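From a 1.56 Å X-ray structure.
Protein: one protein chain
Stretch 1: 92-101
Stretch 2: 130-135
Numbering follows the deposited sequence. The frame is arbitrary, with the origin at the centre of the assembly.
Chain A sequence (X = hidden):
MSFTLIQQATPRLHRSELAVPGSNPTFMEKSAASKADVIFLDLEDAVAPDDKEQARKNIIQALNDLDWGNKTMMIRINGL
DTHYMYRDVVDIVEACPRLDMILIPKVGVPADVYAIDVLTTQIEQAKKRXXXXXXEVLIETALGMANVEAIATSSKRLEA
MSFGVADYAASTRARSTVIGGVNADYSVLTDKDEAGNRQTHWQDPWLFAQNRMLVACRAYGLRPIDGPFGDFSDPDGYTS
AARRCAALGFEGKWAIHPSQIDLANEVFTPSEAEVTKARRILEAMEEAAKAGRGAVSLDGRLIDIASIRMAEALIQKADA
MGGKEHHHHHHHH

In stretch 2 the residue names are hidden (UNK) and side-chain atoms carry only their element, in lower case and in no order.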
# COMPACT_ATOMS: atom_id res chain seq x y z
N ILE A 92 7.05 23.77 -26.77
CA ILE A 92 6.86 22.86 -27.89
C ILE A 92 5.43 22.41 -28.00
O ILE A 92 4.88 22.38 -29.13
CB ILE A 92 7.85 21.68 -27.89
CG1 ILE A 92 9.28 22.21 -27.92
CG2 ILE A 92 7.57 20.70 -29.01
CD1 ILE A 92 10.40 21.24 -27.56
N VAL A 93 4.78 22.05 -26.86
CA VAL A 93 3.42 21.60 -26.99
C VAL A 93 2.52 22.77 -27.46
O VAL A 93 1.61 22.57 -28.30
CB VAL A 93 2.87 20.89 -25.72
CG1 VAL A 93 1.43 20.47 -25.87
CG2 VAL A 93 3.75 19.68 -25.37
N GLU A 94 2.79 23.98 -26.99
CA GLU A 94 1.98 25.12 -27.46
C GLU A 94 2.11 25.33 -28.95
O GLU A 94 1.11 25.60 -29.61
CB GLU A 94 2.36 26.40 -26.70
CG GLU A 94 1.77 26.50 -25.30
CD GLU A 94 2.08 27.82 -24.60
OE1 GLU A 94 2.82 28.67 -25.14
OE2 GLU A 94 1.51 28.00 -23.49
N ALA A 95 3.34 25.19 -29.47
CA ALA A 95 3.66 25.61 -30.85
C ALA A 95 3.51 24.55 -31.92
O ALA A 95 3.50 24.89 -33.10
CB ALA A 95 5.05 26.19 -30.91
N CYS A 96 3.43 23.26 -31.51
CA CYS A 96 3.70 22.19 -32.48
C CYS A 96 2.63 21.11 -32.47
O CYS A 96 2.81 20.04 -31.86
CB CYS A 96 5.07 21.58 -32.24
SG CYS A 96 6.47 22.70 -32.24
N PRO A 97 1.51 21.34 -33.17
CA PRO A 97 0.47 20.30 -33.33
C PRO A 97 1.01 18.96 -33.89
O PRO A 97 0.41 17.92 -33.63
CB PRO A 97 -0.52 20.91 -34.35
CG PRO A 97 -0.25 22.35 -34.34
CD PRO A 97 1.12 22.61 -33.82
N ARG A 98 2.08 18.98 -34.69
CA ARG A 98 2.64 17.75 -35.28
C ARG A 98 3.16 16.76 -34.25
O ARG A 98 3.25 15.58 -34.51
CB ARG A 98 3.70 18.07 -36.33
CG ARG A 98 4.35 16.88 -37.04
CD ARG A 98 3.31 16.10 -37.81
NE ARG A 98 3.79 14.91 -38.46
CZ ARG A 98 3.95 13.74 -37.81
NH1 ARG A 98 3.77 13.67 -36.49
NH2 ARG A 98 4.33 12.65 -38.49
N LEU A 99 3.56 17.26 -33.09
CA LEU A 99 4.08 16.38 -32.05
C LEU A 99 3.05 15.31 -31.70
O LEU A 99 1.89 15.62 -31.41
CB LEU A 99 4.46 17.20 -30.82
CG LEU A 99 5.20 16.43 -29.75
CD1 LEU A 99 6.56 15.93 -30.19
CD2 LEU A 99 5.28 17.26 -28.46
N ASP A 100 3.54 14.06 -31.63
CA ASP A 100 2.71 12.94 -31.24
C ASP A 100 2.90 12.48 -29.77
O ASP A 100 1.92 12.06 -29.12
CB ASP A 100 2.96 11.73 -32.14
CG ASP A 100 2.62 12.01 -33.62
OD1 ASP A 100 1.47 12.46 -33.87
OD2 ASP A 100 3.51 11.74 -34.46
N MET A 101 4.15 12.55 -29.29
CA MET A 101 4.46 11.94 -28.01
C MET A 101 5.57 12.69 -27.30
O MET A 101 6.35 13.41 -27.93
CB MET A 101 4.91 10.48 -28.20
CG MET A 101 3.80 9.54 -28.74
SD MET A 101 4.29 7.80 -28.75
CE MET A 101 4.28 7.51 -26.97
N UNK A 130 -7.28 18.42 -31.11
CA UNK A 130 -8.01 17.13 -31.23
C UNK A 130 -7.13 16.00 -30.75
O UNK A 130 -7.57 15.14 -30.03
c UNK A 130 -10.69 16.06 -33.28
c UNK A 130 -8.36 16.85 -32.69
o UNK A 130 -11.16 17.16 -32.86
o UNK A 130 -11.32 15.28 -34.02
c UNK A 130 -9.28 15.65 -32.88
N UNK A 131 -5.89 16.00 -31.23
CA UNK A 131 -4.94 14.92 -30.95
C UNK A 131 -4.58 14.98 -29.47
O UNK A 131 -4.39 16.08 -28.94
c UNK A 131 -2.61 13.97 -31.59
c UNK A 131 -1.19 14.45 -31.93
c UNK A 131 -3.68 15.06 -31.81
n UNK A 131 0.30 14.99 -33.88
c UNK A 131 -1.05 14.72 -33.37
N UNK A 132 -4.46 13.83 -28.82
CA UNK A 132 -3.90 13.75 -27.45
C UNK A 132 -2.50 13.15 -27.54
O UNK A 132 -2.29 12.05 -28.09
c UNK A 132 -4.82 12.91 -26.54
c UNK A 132 -7.39 13.86 -23.77
n UNK A 132 -6.56 14.17 -22.48
c UNK A 132 -6.23 13.54 -26.17
c UNK A 132 -6.87 12.91 -24.90
N UNK A 133 -1.55 13.83 -26.93
CA UNK A 133 -0.15 13.34 -26.88
C UNK A 133 -0.07 12.06 -26.04
O UNK A 133 -0.72 11.93 -25.00
c UNK A 133 1.06 15.48 -27.40
c UNK A 133 2.02 13.91 -25.63
c UNK A 133 0.75 14.44 -26.31
c UNK A 133 1.63 16.77 -26.83
N UNK A 134 0.75 11.11 -26.50
CA UNK A 134 1.06 9.91 -25.72
C UNK A 134 2.41 10.07 -25.04
O UNK A 134 3.23 10.85 -25.48
N UNK A 135 2.66 9.21 -24.07
CA UNK A 135 3.91 9.19 -23.34
C UNK A 135 4.70 7.89 -23.58
O UNK A 135 4.14 6.75 -23.60
c UNK A 135 2.29 12.02 -19.58
c UNK A 135 3.19 10.68 -21.37
c UNK A 135 3.29 11.85 -22.12
c UNK A 135 2.36 13.17 -20.36
c UNK A 135 2.86 13.06 -21.60
c UNK A 135 3.73 9.35 -21.84
c UNK A 135 2.70 10.79 -20.10
O HOH W 1 -0.56 11.31 -30.11

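Position 130 carries five side-chain atoms, three carbons and two oxygens. The carbons run in an unbranched row, and both oxygens sit on the third, a carboxylate two methylenes from the backbone. None of them comes within 8 Å of stretch 1, so the assignment rests on shape alone: Glu 130.

Position 131 has four carbons in a row ending in one nitrogen, and its CA-to-CB bond points toward stretch 1. The terminal nitrogen lies 2.8 Å from OD1 of Asp 100, 2.9 Å from O of Pro 97 and 3.0 Å from O of Leu 99. A linear four-carbon chain with a terminal amine is lysine, and the oxygen-rich surroundings suit its positive charge. In Lys 131, NZ donates to Pro 97 O, forms a salt bridge with Asp 100 OD1 and makes a weak hydrogen bond to Leu 99 O. Arg 98 O, although 3.1 Å from Lys 131 NZ, is at a poor angle and is not counted as a bond. The nitrogen thus closes on the type I turn from Cys 96 to Leu 99, which itself is held by Leu 99 N to Cys 96 O at 3.1 Å.

Position 132 again shows four carbons in a row and a terminal nitrogen, but here the CA-to-CB bond points away and the side chain stays more than 7 Å from stretch 1. It is Lys 132, an exposed residue whose link to stretch 1 runs through its backbone: water 1 donates to Lys 132 O and to Asp 100 O, each at 2.8 Å.

Position 133 has four carbons, forked at the first, with one arm two carbons long. Branching at CB with arms of unequal length identifies Ile 133. Its CD1 lies 3.8 Å from CG1 of Val 93 and 4.0 Å from CD2 of Leu 99, while its CG2 is 3.9 Å from CA of Met 101.

Position 134 has no side-chain atoms and is Gly 134. An ideal CB built here would stand 3.4 Å from CE of Met 101, a tight approach. Its N donates to Asp 100 O at 3.0 Å with an angle of 163°.

Position 135 has one carbon followed by a six-carbon ring with no heteroatom, hence Phe 135. Its CA-to-CB bond points away; the closest contact is through the backbone, Phe 135 C to Met 101 CE at 3.4 Å.

The contact works in three parts. A parallel bridge pairs Met 101 with Gly 134, their CA atoms 4.6 Å apart, supported by a CA-H...O contact from Met 101 CA to Gly 134 O at 3.0 Å. Beside it, Ile 133 packs against Val 93 and Leu 99. At the polar end, Asp 100 uses both carboxylate oxygens: OD1 meets Lys 131 NZ, while OD2 accepts from Arg 98 NH1 at 2.8 Å. The carboxylate therefore bridges two cationic groups, Arg 98 NH1 and Lys 131 NZ, only 4.5 Å apart.

Stretch 2 (130-135) EKKIGF
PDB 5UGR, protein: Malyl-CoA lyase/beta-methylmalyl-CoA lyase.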